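Local structure of isoaspartyl dipeptidase (Fervidobacterium islandicum, 7CDH) at residues 84-89 and 365-370; 205-210 and 232-237; 178-183 and 214-219; 270-275 and 320-325. The protein probably hydrolyses beta-aspartyl (isoaspartyl) dipeptide bonds as a zinc-binding M38 metallopeptidase of the amidohydrolase family, an activity linked to protein repair. One frame throughout, in Å; residues are numbered along the deposited sequence.

The four contacts show how a chain of the amidohydrolase fold is closed at several levels. Contact 1 joins residues 84-89, at the end of helix 82-86, to strand 364-369; the other three are nested inside its loop. Contacts 2 and 3 cross along the chain, their segments coming in the order 178-183, 205-210, 214-219, 232-237; their centres lie about 16 Å apart, and Ile-210 packs on Ile-217. Contact 4 follows in series and meets contact 2, about 22 Å away between centres, where Leu-236 and Phe-232 reach Glu-270. Contacts 1 and 2 have centres about 35 Å apart, on opposite sides of the chain's centre: contact 1 ties barrel to beta portion, contacts 2 to 4 join outer helices and loops.

Contact 1: 84-89 and 365-370; sequences DCIRSG and VSVISK
Val-367 packs against the last turn of helix 82-86, where Ile-86 and Gly-89 meet it at a Schellman motif. The helix belongs to the part of the chain that forms the barrel, whereas strand 364-369 runs in the C-terminal beta structure, antiparallel to 354-358 and 372-376; the contact therefore joins helix 82-86 of the barrel region to the small beta portion that accompanies the barrel, as in other amidohydrolases. Gly-89 has a positive phi of 77°, and its N bonds back to Ile-86 O at 3.2 Å, closing the type I turn from Ile-86 to Gly-89. Its CA then faces the valine, 4.4 Å from Val-367 CG2. Ile-86 adds its gamma branch, CG2 lying 4.3 Å from Val-367 CB, and the Ile-86 side chain also touches Leu-374, Met-375 and Met-380 on the neighbouring strands. All three residues are buried, and no hydrogen bond passes between the two segments, so the join is apolar apart from one carbonyl. With CG1 of Val-367 anti to the backbone N (chi1 -178°), its other methyl, CG2, lies on the side of the helix end, next to Ile-86 O.

Contact 2: 205-210 and 232-237; sequences YLFDII and FEQGLE
Phe-207 reaches across from helix 204-212 to meet Gln-234 and Glu-237 on helix 229-240, and following it outward shows how a single ring can bridge two helices. Its CB already points to the partner helix, and with CG anti to the carbonyl carbon (chi1 -74°) the ring is carried into the space between the two. The first ring atom to meet anything across the gap is CD2, 4.0 Å from Gln-234 NE2. CE2 comes a little nearer to the same nitrogen, at 3.8 Å. The amide is not stacked on the ring, for the two planes stand 46° apart. At the far end, CZ lies 3.7 Å from the backbone O of Gln-234, which sits at the edge of the ring and in its plane. These helices are successive members of the outer layer of the barrel: 204-212 leads into strand 220-223, which helix 229-240 follows, and zinc ligands His-195 and His-224 come just at or after the ends of the strands that precede the two helices. Replacing Phe-207 by an alanine would probably open a gap between the helices and leave the Gln-234 carboxamide and Glu-237 CG without the ring they touch. The Gln-234 OE1 atom is bonded to Ile-203 N, which steadies the amide, and a glycerol lies near this side chain. Glu-237 touches CZ through CG at 4.2 Å, its chain bending at chi2, and its OE1 forms a salt bridge with Arg-241, a residue that Phe-207 also touches.

Contact 3: 178-183 and 214-219; sequences DIRVGG and EIPIQH
Arg-180 sets its CB over the face of the His-219 ring, 4.1 Å from the ring centroid and only 9° off the normal, a CH-pi contact. CG sits anti to the backbone N (chi1 163°) and the chain stays extended as far as NE, so CG and CD pass the NE2 corner of the ring and the guanidinium arrives beside it. There NH1 gives a weak hydrogen bond to His-219 NE2, 2.6 Å long but bent to 129° at the hydrogen. One face of the guanidinium is covered by Pro-216, whose CG lies 3.6 Å from Arg-180 CZ. The contact fastens the C-terminal half of helix 169-186 to the turn that leads from helix 204-212 into strand 220-223, at the end of the barrel strands where they begin rather than where the zinc ligands sit. His-219 is held at its other ring nitrogen, ND1 being bonded to Gly-190 O, and its backbone is bonded to Val-192 on the adjacent strand. The same site faces a second subunit: Arg-180 NE bonds to His-162 O of that subunit, and Glu-214 forms a salt bridge with its Arg-201.

Contact 4: 270-275 and 320-325; sequences EAYENG and KGLPLA
The Schellman motif that ends helix 264-273 lies beside the start of helix 324-327, and the two helix ends are joined by Tyr-272, which packs on Leu-322 and Pro-323 at the surface of the amidohydrolase barrel region. Gly-275, at positive phi, is the C-prime residue of the motif, and its N is bonded to Tyr-272 O at 3.0 Å. Asn-274 reinforces the same turn: Glu-270 O, which also accepts from the Asn-274 backbone N, takes a bond from Asn-274 ND2 at 2.7 Å. The tyrosine stands on the last turn of the helix, and because its CG is anti to the backbone N (chi1 -174°) the ring swings out to the other segment. Leu-322 comes over one face with CD2, which lies 4.0 Å from the ring centroid and 30° off the normal. The methyl is thus set toward the CG-CD2 side of the ring, 3.5 Å from CD2 of Tyr-272. The leucine also rests on Cys-269 and Val-317, linking the contact to helices 264-273 and 309-318. Replacement of Tyr-272 by a serine would probably uncover the Leu-322 methyl and leave Pro-323 without the tyrosine ring. Pro-323 occupies the N-cap position of helix 324-327, near a bound di(hydroxyethyl)ether, and its ring meets the outer end of the tyrosine: CD of Pro-323 lies 3.9 Å from Tyr-272 CZ and 3.3 Å from Tyr-272 OH.

Contact 1: 84-89 and 365-370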
loop_
_atom_site.group_PDB
_atom_site.type_symbol
_atom_site.label_atom_id
_atom_site.label_comp_id
_atom_site.label_asym_id
_atom_site.label_seq_id
_atom_site.Cartn_x
_atom_site.Cartn_y
_atom_site.Cartn_z
ATOM N N ASP A 84 -36.574 19.715 -10.763
ATOM C CA ASP A 84 -35.958 20.697 -11.705
ATOM C C ASP A 84 -35.904 20.091 -13.114
ATOM O O ASP A 84 -36.169 20.806 -14.111
ATOM C CB ASP A 84 -34.488 20.988 -11.401
ATOM C CG ASP A 84 -34.153 22.290 -10.697
ATOM O OD1 ASP A 84 -34.842 22.628 -9.701
ATOM O OD2 ASP A 84 -33.139 22.927 -11.121
ATOM N N CYS A 85 -35.463 18.831 -13.179
ATOM C CA CYS A 85 -35.301 18.052 -14.426
ATOM C C CYS A 85 -36.651 17.940 -15.135
ATOM O O CYS A 85 -36.737 18.320 -16.307
ATOM C CB CYS A 85 -34.750 16.662 -14.124
ATOM S SG CYS A 85 -33.003 16.715 -13.673
ATOM N N ILE A 86 -37.642 17.428 -14.417
ATOM C CA ILE A 86 -38.993 17.126 -14.945
ATOM C C ILE A 86 -39.569 18.399 -15.582
ATOM O O ILE A 86 -39.983 18.358 -16.756
ATOM C CB ILE A 86 -39.866 16.527 -13.828
ATOM C CG1 ILE A 86 -39.259 15.221 -13.300
ATOM C CG2 ILE A 86 -41.293 16.306 -14.311
ATOM C CD1 ILE A 86 -39.954 14.642 -12.077
ATOM N N ARG A 87 -39.553 19.529 -14.880
ATOM C CA ARG A 87 -40.240 20.747 -15.383
ATOM C C ARG A 87 -39.319 21.489 -16.368
ATOM O O ARG A 87 -39.735 22.543 -16.880
ATOM C CB ARG A 87 -40.779 21.576 -14.209
ATOM C CG ARG A 87 -39.909 22.733 -13.741
ATOM C CD ARG A 87 -40.466 23.430 -12.501
ATOM N NE ARG A 87 -41.841 23.028 -12.189
ATOM C CZ ARG A 87 -42.234 22.381 -11.093
ATOM N NH1 ARG A 87 -43.512 22.072 -10.943
ATOM N NH2 ARG A 87 -41.369 22.063 -10.142
ATOM N N SER A 88 -38.128 20.962 -16.662
ATOM C CA SER A 88 -37.234 21.511 -17.712
ATOM C C SER A 88 -37.118 20.545 -18.912
ATOM O O SER A 88 -36.324 20.842 -19.811
ATOM C CB SER A 88 -35.902 21.866 -17.104
ATOM O OG SER A 88 -36.033 22.968 -16.201
ATOM N N GLY A 89 -37.863 19.430 -18.919
ATOM C CA GLY A 89 -37.928 18.485 -20.046
ATOM C C GLY A 89 -36.720 17.570 -20.176
ATOM O O GLY A 89 -36.661 16.835 -21.159
ATOM N N VAL A 365 -45.495 20.674 -20.925
ATOM C CA VAL A 365 -46.725 20.386 -20.134
ATOM C C VAL A 365 -46.731 18.919 -19.730
ATOM O O VAL A 365 -47.434 18.590 -18.780
ATOM C CB VAL A 365 -48.018 20.791 -20.885
ATOM C CG1 VAL A 365 -48.049 22.288 -21.190
ATOM C CG2 VAL A 365 -48.214 19.994 -22.164
ATOM N N SER A 366 -46.057 18.038 -20.450
ATOM C CA SER A 366 -45.967 16.646 -19.965
ATOM C C SER A 366 -44.590 16.057 -20.265
ATOM O O SER A 366 -43.929 16.494 -21.233
ATOM C CB SER A 366 -47.124 15.836 -20.478
ATOM O OG SER A 366 -48.329 16.391 -19.978
ATOM N N VAL A 367 -44.141 15.171 -19.381
ATOM C CA VAL A 367 -42.781 14.577 -19.430
ATOM C C VAL A 367 -42.902 13.099 -19.124
ATOM O O VAL A 367 -43.476 12.774 -18.097
ATOM C CB VAL A 367 -41.803 15.249 -18.467
ATOM C CG1 VAL A 367 -40.426 14.630 -18.611
ATOM C CG2 VAL A 367 -41.736 16.733 -18.719
ATOM N N ILE A 368 -42.390 12.275 -20.027
ATOM C CA ILE A 368 -42.502 10.798 -19.956
ATOM C C ILE A 368 -41.087 10.212 -20.026
ATOM O O ILE A 368 -40.287 10.679 -20.860
ATOM C CB ILE A 368 -43.438 10.301 -21.064
ATOM C CG1 ILE A 368 -44.799 10.992 -20.953
ATOM C CG2 ILE A 368 -43.586 8.795 -21.036
ATOM C CD1 ILE A 368 -45.795 10.512 -21.972
ATOM N N SER A 369 -40.775 9.291 -19.105
ATOM C CA SER A 369 -39.467 8.598 -19.004
ATOM C C SER A 369 -39.739 7.126 -18.745
ATOM O O SER A 369 -40.485 6.837 -17.815
ATOM C CB SER A 369 -38.597 9.195 -17.942
ATOM O OG SER A 369 -37.308 8.597 -17.972
ATOM N N LYS A 370 -39.205 6.257 -19.594
ATOM C CA LYS A 370 -39.425 4.806 -19.488
ATOM C C LYS A 370 -40.934 4.571 -19.472
ATOM O O LYS A 370 -41.389 3.571 -18.874
ATOM C CB LYS A 370 -38.745 4.264 -18.226
ATOM C CG LYS A 370 -37.294 4.692 -18.047
ATOM C CD LYS A 370 -36.644 4.250 -16.748
ATOM C CE LYS A 370 -36.457 5.382 -15.755
ATOM N NZ LYS A 370 -35.363 5.106 -14.795
#

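Contact 2: 205-210 and 232-237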
loop_
_atom_site.group_PDB
_atom_site.type_symbol
_atom_site.label_atom_id
_atom_site.label_comp_id
_atom_site.label_asym_id
_atom_site.label_seq_id
_atom_site.Cartn_x
_atom_site.Cartn_y
_atom_site.Cartn_z
ATOM N N TYR A 205 -4.213 19.999 -27.493
ATOM C CA TYR A 205 -3.994 18.576 -27.139
ATOM C C TYR A 205 -4.923 17.667 -27.941
ATOM O O TYR A 205 -4.499 16.540 -28.238
ATOM C CB TYR A 205 -4.258 18.362 -25.651
ATOM C CG TYR A 205 -3.171 18.829 -24.724
ATOM C CD1 TYR A 205 -1.894 19.138 -25.166
ATOM C CD2 TYR A 205 -3.421 18.884 -23.370
ATOM C CE1 TYR A 205 -0.895 19.518 -24.283
ATOM C CE2 TYR A 205 -2.437 19.259 -22.475
ATOM C CZ TYR A 205 -1.171 19.572 -22.928
ATOM O OH TYR A 205 -0.243 19.925 -22.001
ATOM N N LEU A 206 -6.151 18.108 -28.242
ATOM C CA LEU A 206 -7.144 17.254 -28.954
ATOM C C LEU A 206 -6.661 17.014 -30.393
ATOM O O LEU A 206 -6.721 15.844 -30.862
ATOM C CB LEU A 206 -8.548 17.859 -28.878
ATOM C CG LEU A 206 -9.331 17.523 -27.607
ATOM C CD1 LEU A 206 -8.673 18.096 -26.370
ATOM C CD2 LEU A 206 -10.754 18.040 -27.687
ATOM N N PHE A 207 -6.132 18.054 -31.031
ATOM C CA PHE A 207 -5.530 17.989 -32.382
ATOM C C PHE A 207 -4.269 17.128 -32.311
ATOM O O PHE A 207 -4.078 16.296 -33.247
ATOM C CB PHE A 207 -5.279 19.395 -32.936
ATOM C CG PHE A 207 -6.543 20.097 -33.372
ATOM C CD1 PHE A 207 -7.318 19.585 -34.396
ATOM C CD2 PHE A 207 -6.962 21.266 -32.764
ATOM C CE1 PHE A 207 -8.480 20.224 -34.795
ATOM C CE2 PHE A 207 -8.117 21.908 -33.174
ATOM C CZ PHE A 207 -8.888 21.372 -34.172
ATOM N N ASP A 208 -3.473 17.271 -31.240
ATOM C CA ASP A 208 -2.224 16.485 -31.038
ATOM C C ASP A 208 -2.557 14.989 -30.949
ATOM O O ASP A 208 -1.884 14.180 -31.613
ATOM C CB ASP A 208 -1.441 16.916 -29.800
ATOM C CG ASP A 208 -0.799 18.293 -29.875
ATOM O OD1 ASP A 208 -0.655 18.836 -31.006
ATOM O OD2 ASP A 208 -0.471 18.824 -28.784
ATOM N N ILE A 209 -3.618 14.624 -30.243
ATOM C CA ILE A 209 -4.010 13.193 -30.109
ATOM C C ILE A 209 -4.340 12.608 -31.499
ATOM O O ILE A 209 -3.862 11.497 -31.809
ATOM C CB ILE A 209 -5.175 13.049 -29.110
ATOM C CG1 ILE A 209 -4.766 13.475 -27.698
ATOM C CG2 ILE A 209 -5.702 11.637 -29.141
ATOM C CD1 ILE A 209 -5.932 13.819 -26.803
ATOM N N ILE A 210 -5.190 13.258 -32.290
ATOM C CA ILE A 210 -5.672 12.665 -33.570
ATOM C C ILE A 210 -4.570 12.721 -34.646
ATOM O O ILE A 210 -4.521 11.803 -35.483
ATOM C CB ILE A 210 -6.962 13.340 -34.042
ATOM C CG1 ILE A 210 -6.746 14.823 -34.369
ATOM C CG2 ILE A 210 -8.061 13.106 -33.014
ATOM C CD1 ILE A 210 -7.910 15.448 -35.095
ATOM N N PHE A 232 -14.578 28.727 -30.435
ATOM C CA PHE A 232 -15.653 28.084 -31.229
ATOM C C PHE A 232 -15.166 27.811 -32.654
ATOM O O PHE A 232 -15.476 26.708 -33.192
ATOM C CB PHE A 232 -16.942 28.888 -31.196
ATOM C CG PHE A 232 -18.011 28.253 -32.032
ATOM C CD1 PHE A 232 -18.581 27.056 -31.641
ATOM C CD2 PHE A 232 -18.397 28.819 -33.245
ATOM C CE1 PHE A 232 -19.586 26.472 -32.403
ATOM C CE2 PHE A 232 -19.378 28.219 -34.013
ATOM C CZ PHE A 232 -19.985 27.061 -33.585
ATOM N N GLU A 233 -14.353 28.691 -33.233
ATOM C CA GLU A 233 -13.831 28.425 -34.596
ATOM C C GLU A 233 -12.759 27.309 -34.531
ATOM O O GLU A 233 -12.781 26.445 -35.425
ATOM C CB GLU A 233 -13.618 29.749 -35.353
ATOM C CG GLU A 233 -12.524 30.678 -34.858
ATOM C CD GLU A 233 -12.505 32.035 -35.576
ATOM O OE1 GLU A 233 -11.387 32.537 -35.927
ATOM O OE2 GLU A 233 -13.616 32.599 -35.797
ATOM N N GLN A 234 -11.979 27.160 -33.455
ATOM C CA GLN A 234 -11.168 25.923 -33.237
ATOM C C GLN A 234 -12.128 24.714 -33.162
ATOM O O GLN A 234 -11.820 23.618 -33.728
ATOM C CB GLN A 234 -10.304 26.053 -31.983
ATOM C CG GLN A 234 -8.832 26.434 -32.174
ATOM C CD GLN A 234 -7.925 25.791 -31.117
ATOM O OE1 GLN A 234 -8.150 25.846 -29.888
ATOM N NE2 GLN A 234 -6.869 25.128 -31.583
ATOM N N GLY A 235 -13.292 24.885 -32.532
ATOM C CA GLY A 235 -14.325 23.832 -32.444
ATOM C C GLY A 235 -14.848 23.385 -33.801
ATOM O O GLY A 235 -14.987 22.145 -34.025
ATOM N N LEU A 236 -15.173 24.330 -34.694
ATOM C CA LEU A 236 -15.680 23.981 -36.053
ATOM C C LEU A 236 -14.579 23.293 -36.856
ATOM O O LEU A 236 -14.899 22.385 -37.627
ATOM C CB LEU A 236 -16.196 25.218 -36.780
ATOM C CG LEU A 236 -17.442 25.847 -36.177
ATOM C CD1 LEU A 236 -17.850 27.072 -36.970
ATOM C CD2 LEU A 236 -18.573 24.841 -36.090
ATOM N N GLU A 237 -13.318 23.628 -36.638
ATOM C CA GLU A 237 -12.244 22.884 -37.333
ATOM C C GLU A 237 -12.252 21.441 -36.818
ATOM O O GLU A 237 -12.071 20.506 -37.652
ATOM C CB GLU A 237 -10.886 23.560 -37.188
ATOM C CG GLU A 237 -9.808 22.809 -37.973
ATOM C CD GLU A 237 -10.162 22.491 -39.428
ATOM O OE1 GLU A 237 -9.889 21.317 -39.870
ATOM O OE2 GLU A 237 -10.743 23.415 -40.108
#

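Contact 3: 178-183 and 214-219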
loop_
_atom_site.group_PDB
_atom_site.type_symbol
_atom_site.label_atom_id
_atom_site.label_comp_id
_atom_site.label_asym_id
_atom_site.label_seq_id
_atom_site.Cartn_x
_atom_site.Cartn_y
_atom_site.Cartn_z
ATOM N N ASP A 178 -6.836 4.552 -22.032
ATOM C CA ASP A 178 -7.433 3.672 -20.993
ATOM C C ASP A 178 -8.962 3.717 -21.117
ATOM O O ASP A 178 -9.593 2.664 -21.096
ATOM C CB ASP A 178 -6.887 4.019 -19.609
ATOM C CG ASP A 178 -5.447 3.533 -19.388
ATOM O OD1 ASP A 178 -4.866 2.908 -20.346
ATOM O OD2 ASP A 178 -4.885 3.789 -18.252
ATOM N N ILE A 179 -9.560 4.869 -21.338
ATOM C CA ILE A 179 -11.037 4.940 -21.363
ATOM C C ILE A 179 -11.528 4.381 -22.709
ATOM O O ILE A 179 -12.528 3.655 -22.715
ATOM C CB ILE A 179 -11.513 6.362 -21.014
ATOM C CG1 ILE A 179 -12.815 6.338 -20.203
ATOM C CG2 ILE A 179 -11.644 7.224 -22.252
ATOM C CD1 ILE A 179 -12.694 5.661 -18.848
ATOM N N ARG A 180 -10.780 4.566 -23.790
ATOM C CA ARG A 180 -11.101 3.934 -25.089
ATOM C C ARG A 180 -11.061 2.417 -24.940
ATOM O O ARG A 180 -12.018 1.730 -25.367
ATOM C CB ARG A 180 -10.178 4.401 -26.211
ATOM C CG ARG A 180 -10.202 3.491 -27.424
ATOM C CD ARG A 180 -9.676 4.216 -28.635
ATOM N NE ARG A 180 -9.663 3.364 -29.821
ATOM C CZ ARG A 180 -10.744 2.908 -30.469
ATOM N NH1 ARG A 180 -11.966 3.183 -30.050
ATOM N NH2 ARG A 180 -10.603 2.159 -31.547
ATOM N N VAL A 181 -10.013 1.862 -24.352
ATOM C CA VAL A 181 -9.941 0.372 -24.287
ATOM C C VAL A 181 -11.001 -0.157 -23.314
ATOM O O VAL A 181 -11.663 -1.203 -23.629
ATOM C CB VAL A 181 -8.520 -0.093 -23.966
ATOM C CG1 VAL A 181 -8.493 -1.525 -23.458
ATOM C CG2 VAL A 181 -7.662 0.064 -25.213
ATOM N N GLY A 182 -11.180 0.537 -22.191
ATOM C CA GLY A 182 -12.199 0.148 -21.211
ATOM C C GLY A 182 -13.582 0.172 -21.837
ATOM O O GLY A 182 -14.384 -0.719 -21.530
ATOM N N GLY A 183 -13.840 1.178 -22.677
ATOM C CA GLY A 183 -15.054 1.288 -23.504
ATOM C C GLY A 183 -15.270 0.070 -24.386
ATOM O O GLY A 183 -16.412 -0.446 -24.421
ATOM N N GLU A 214 -3.288 6.895 -33.295
ATOM C CA GLU A 214 -4.310 6.086 -34.002
ATOM C C GLU A 214 -5.675 6.257 -33.304
ATOM O O GLU A 214 -6.591 5.453 -33.611
ATOM C CB GLU A 214 -3.880 4.610 -33.963
ATOM C CG GLU A 214 -2.390 4.338 -34.240
ATOM C CD GLU A 214 -1.388 4.565 -33.100
ATOM O OE1 GLU A 214 -1.794 4.690 -31.903
ATOM O OE2 GLU A 214 -0.188 4.650 -33.417
ATOM N N ILE A 215 -5.798 7.199 -32.356
ATOM C CA ILE A 215 -6.998 7.305 -31.476
ATOM C C ILE A 215 -8.076 8.079 -32.222
ATOM O O ILE A 215 -7.853 9.183 -32.728
ATOM C CB ILE A 215 -6.675 7.914 -30.105
ATOM C CG1 ILE A 215 -5.940 6.898 -29.222
ATOM C CG2 ILE A 215 -7.956 8.392 -29.458
ATOM C CD1 ILE A 215 -5.304 7.477 -27.985
ATOM N N PRO A 216 -9.248 7.454 -32.417
ATOM C CA PRO A 216 -10.311 8.080 -33.184
ATOM C C PRO A 216 -10.855 9.313 -32.451
ATOM O O PRO A 216 -10.955 9.285 -31.209
ATOM C CB PRO A 216 -11.400 7.010 -33.305
ATOM C CG PRO A 216 -10.801 5.717 -32.796
ATOM C CD PRO A 216 -9.586 6.089 -31.975
ATOM N N ILE A 217 -11.295 10.300 -33.236
ATOM C CA ILE A 217 -11.733 11.645 -32.762
ATOM C C ILE A 217 -13.018 11.548 -31.916
ATOM O O ILE A 217 -13.276 12.499 -31.134
ATOM C CB ILE A 217 -11.838 12.620 -33.964
ATOM C CG1 ILE A 217 -11.915 14.075 -33.512
ATOM C CG2 ILE A 217 -12.980 12.273 -34.919
ATOM C CD1 ILE A 217 -12.010 15.042 -34.664
ATOM N N GLN A 218 -13.776 10.452 -32.002
ATOM C CA GLN A 218 -15.154 10.322 -31.417
ATOM C C GLN A 218 -15.145 10.169 -29.877
ATOM O O GLN A 218 -16.196 10.286 -29.237
ATOM C CB GLN A 218 -15.874 9.117 -32.037
ATOM C CG GLN A 218 -16.214 9.291 -33.520
ATOM C CD GLN A 218 -15.148 8.895 -34.526
ATOM O OE1 GLN A 218 -14.096 8.323 -34.203
ATOM N NE2 GLN A 218 -15.416 9.222 -35.783
ATOM N N HIS A 219 -14.016 9.835 -29.284
ATOM C CA HIS A 219 -13.876 9.697 -27.822
ATOM C C HIS A 219 -13.657 11.070 -27.186
ATOM O O HIS A 219 -13.691 11.122 -25.969
ATOM C CB HIS A 219 -12.717 8.759 -27.489
ATOM C CG HIS A 219 -12.912 7.377 -28.002
ATOM N ND1 HIS A 219 -13.831 6.497 -27.429
ATOM C CD2 HIS A 219 -12.316 6.724 -29.029
ATOM C CE1 HIS A 219 -13.785 5.350 -28.086
ATOM N NE2 HIS A 219 -12.868 5.472 -29.089
#

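Contact 4: 270-275 and 320-325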
loop_
_atom_site.group_PDB
_atom_site.type_symbol
_atom_site.label_atom_id
_atom_site.label_comp_id
_atom_site.label_asym_id
_atom_site.label_seq_id
_atom_site.Cartn_x
_atom_site.Cartn_y
_atom_site.Cartn_z
ATOM N N GLU A 270 -24.218 29.653 -36.525
ATOM C CA GLU A 270 -23.029 29.478 -37.382
ATOM C C GLU A 270 -22.886 27.999 -37.732
ATOM O O GLU A 270 -22.576 27.719 -38.894
ATOM C CB GLU A 270 -21.783 30.005 -36.706
ATOM C CG GLU A 270 -20.544 29.897 -37.583
ATOM C CD GLU A 270 -19.335 30.681 -37.083
ATOM O OE1 GLU A 270 -19.524 31.541 -36.190
ATOM O OE2 GLU A 270 -18.209 30.444 -37.602
ATOM N N ALA A 271 -23.100 27.072 -36.790
ATOM C CA ALA A 271 -22.824 25.644 -37.063
ATOM C C ALA A 271 -23.815 25.146 -38.124
ATOM O O ALA A 271 -23.381 24.354 -39.000
ATOM C CB ALA A 271 -22.846 24.819 -35.794
ATOM N N TYR A 272 -25.073 25.595 -38.052
ATOM C CA TYR A 272 -26.174 25.265 -39.009
ATOM C C TYR A 272 -25.855 25.751 -40.440
ATOM O O TYR A 272 -25.892 24.932 -41.386
ATOM C CB TYR A 272 -27.483 25.900 -38.540
ATOM C CG TYR A 272 -28.722 25.536 -39.319
ATOM C CD1 TYR A 272 -29.142 24.219 -39.465
ATOM C CD2 TYR A 272 -29.532 26.532 -39.846
ATOM C CE1 TYR A 272 -30.314 23.900 -40.143
ATOM C CE2 TYR A 272 -30.700 26.232 -40.528
ATOM C CZ TYR A 272 -31.091 24.917 -40.675
ATOM O OH TYR A 272 -32.250 24.677 -41.342
ATOM N N GLU A 273 -25.564 27.045 -40.596
ATOM C CA GLU A 273 -25.221 27.688 -41.897
ATOM C C GLU A 273 -24.055 26.949 -42.565
ATOM O O GLU A 273 -24.032 26.932 -43.832
ATOM C CB GLU A 273 -24.842 29.154 -41.715
ATOM C CG GLU A 273 -26.034 30.052 -41.482
ATOM C CD GLU A 273 -25.641 31.428 -40.960
ATOM O OE1 GLU A 273 -24.459 31.830 -41.173
ATOM O OE2 GLU A 273 -26.504 32.085 -40.324
ATOM N N ASN A 274 -23.160 26.341 -41.768
ATOM C CA ASN A 274 -21.952 25.644 -42.272
ATOM C C ASN A 274 -22.135 24.121 -42.273
ATOM O O ASN A 274 -21.151 23.436 -42.493
ATOM C CB ASN A 274 -20.740 26.184 -41.535
ATOM C CG ASN A 274 -20.633 27.662 -41.838
ATOM O OD1 ASN A 274 -20.251 28.036 -42.947
ATOM N ND2 ASN A 274 -21.060 28.510 -40.919
ATOM N N GLY A 275 -23.353 23.607 -42.123
ATOM C CA GLY A 275 -23.632 22.160 -42.165
ATOM C C GLY A 275 -22.897 21.341 -41.099
ATOM O O GLY A 275 -22.565 20.173 -41.403
ATOM N N LYS A 320 -34.872 32.503 -33.867
ATOM C CA LYS A 320 -33.980 32.969 -34.958
ATOM C C LYS A 320 -34.365 32.285 -36.288
ATOM O O LYS A 320 -33.614 32.410 -37.272
ATOM C CB LYS A 320 -32.522 32.714 -34.566
ATOM C CG LYS A 320 -31.962 33.673 -33.525
ATOM C CD LYS A 320 -30.603 34.213 -33.916
ATOM C CE LYS A 320 -30.091 35.290 -32.983
ATOM N NZ LYS A 320 -31.116 36.331 -32.714
ATOM N N GLY A 321 -35.486 31.565 -36.322
ATOM C CA GLY A 321 -36.044 30.981 -37.552
ATOM C C GLY A 321 -35.613 29.554 -37.862
ATOM O O GLY A 321 -36.247 28.983 -38.815
ATOM N N LEU A 322 -34.640 28.966 -37.135
ATOM C CA LEU A 322 -34.192 27.558 -37.378
ATOM C C LEU A 322 -35.355 26.609 -37.141
ATOM O O LEU A 322 -36.166 26.833 -36.269
ATOM C CB LEU A 322 -32.998 27.181 -36.504
ATOM C CG LEU A 322 -31.648 27.671 -37.029
ATOM C CD1 LEU A 322 -31.475 29.169 -36.757
ATOM C CD2 LEU A 322 -30.488 26.860 -36.443
ATOM N N PRO A 323 -35.507 25.560 -37.965
ATOM C CA PRO A 323 -36.582 24.580 -37.787
ATOM C C PRO A 323 -36.355 23.640 -36.584
ATOM O O PRO A 323 -35.253 23.238 -36.335
ATOM C CB PRO A 323 -36.598 23.785 -39.119
ATOM C CG PRO A 323 -35.219 23.970 -39.724
ATOM C CD PRO A 323 -34.651 25.246 -39.119
ATOM N N LEU A 324 -37.429 23.307 -35.882
ATOM C CA LEU A 324 -37.411 22.520 -34.641
ATOM C C LEU A 324 -36.788 21.143 -34.900
ATOM O O LEU A 324 -35.954 20.715 -34.103
ATOM C CB LEU A 324 -38.834 22.425 -34.089
ATOM C CG LEU A 324 -38.947 21.649 -32.776
ATOM C CD1 LEU A 324 -38.018 22.242 -31.699
ATOM C CD2 LEU A 324 -40.380 21.642 -32.301
ATOM N N ALA A 325 -37.097 20.482 -36.002
ATOM C CA ALA A 325 -36.507 19.155 -36.307
ATOM C C ALA A 325 -34.971 19.225 -36.295
ATOM O O ALA A 325 -34.322 18.196 -36.019
ATOM C CB ALA A 325 -37.012 18.631 -37.622
#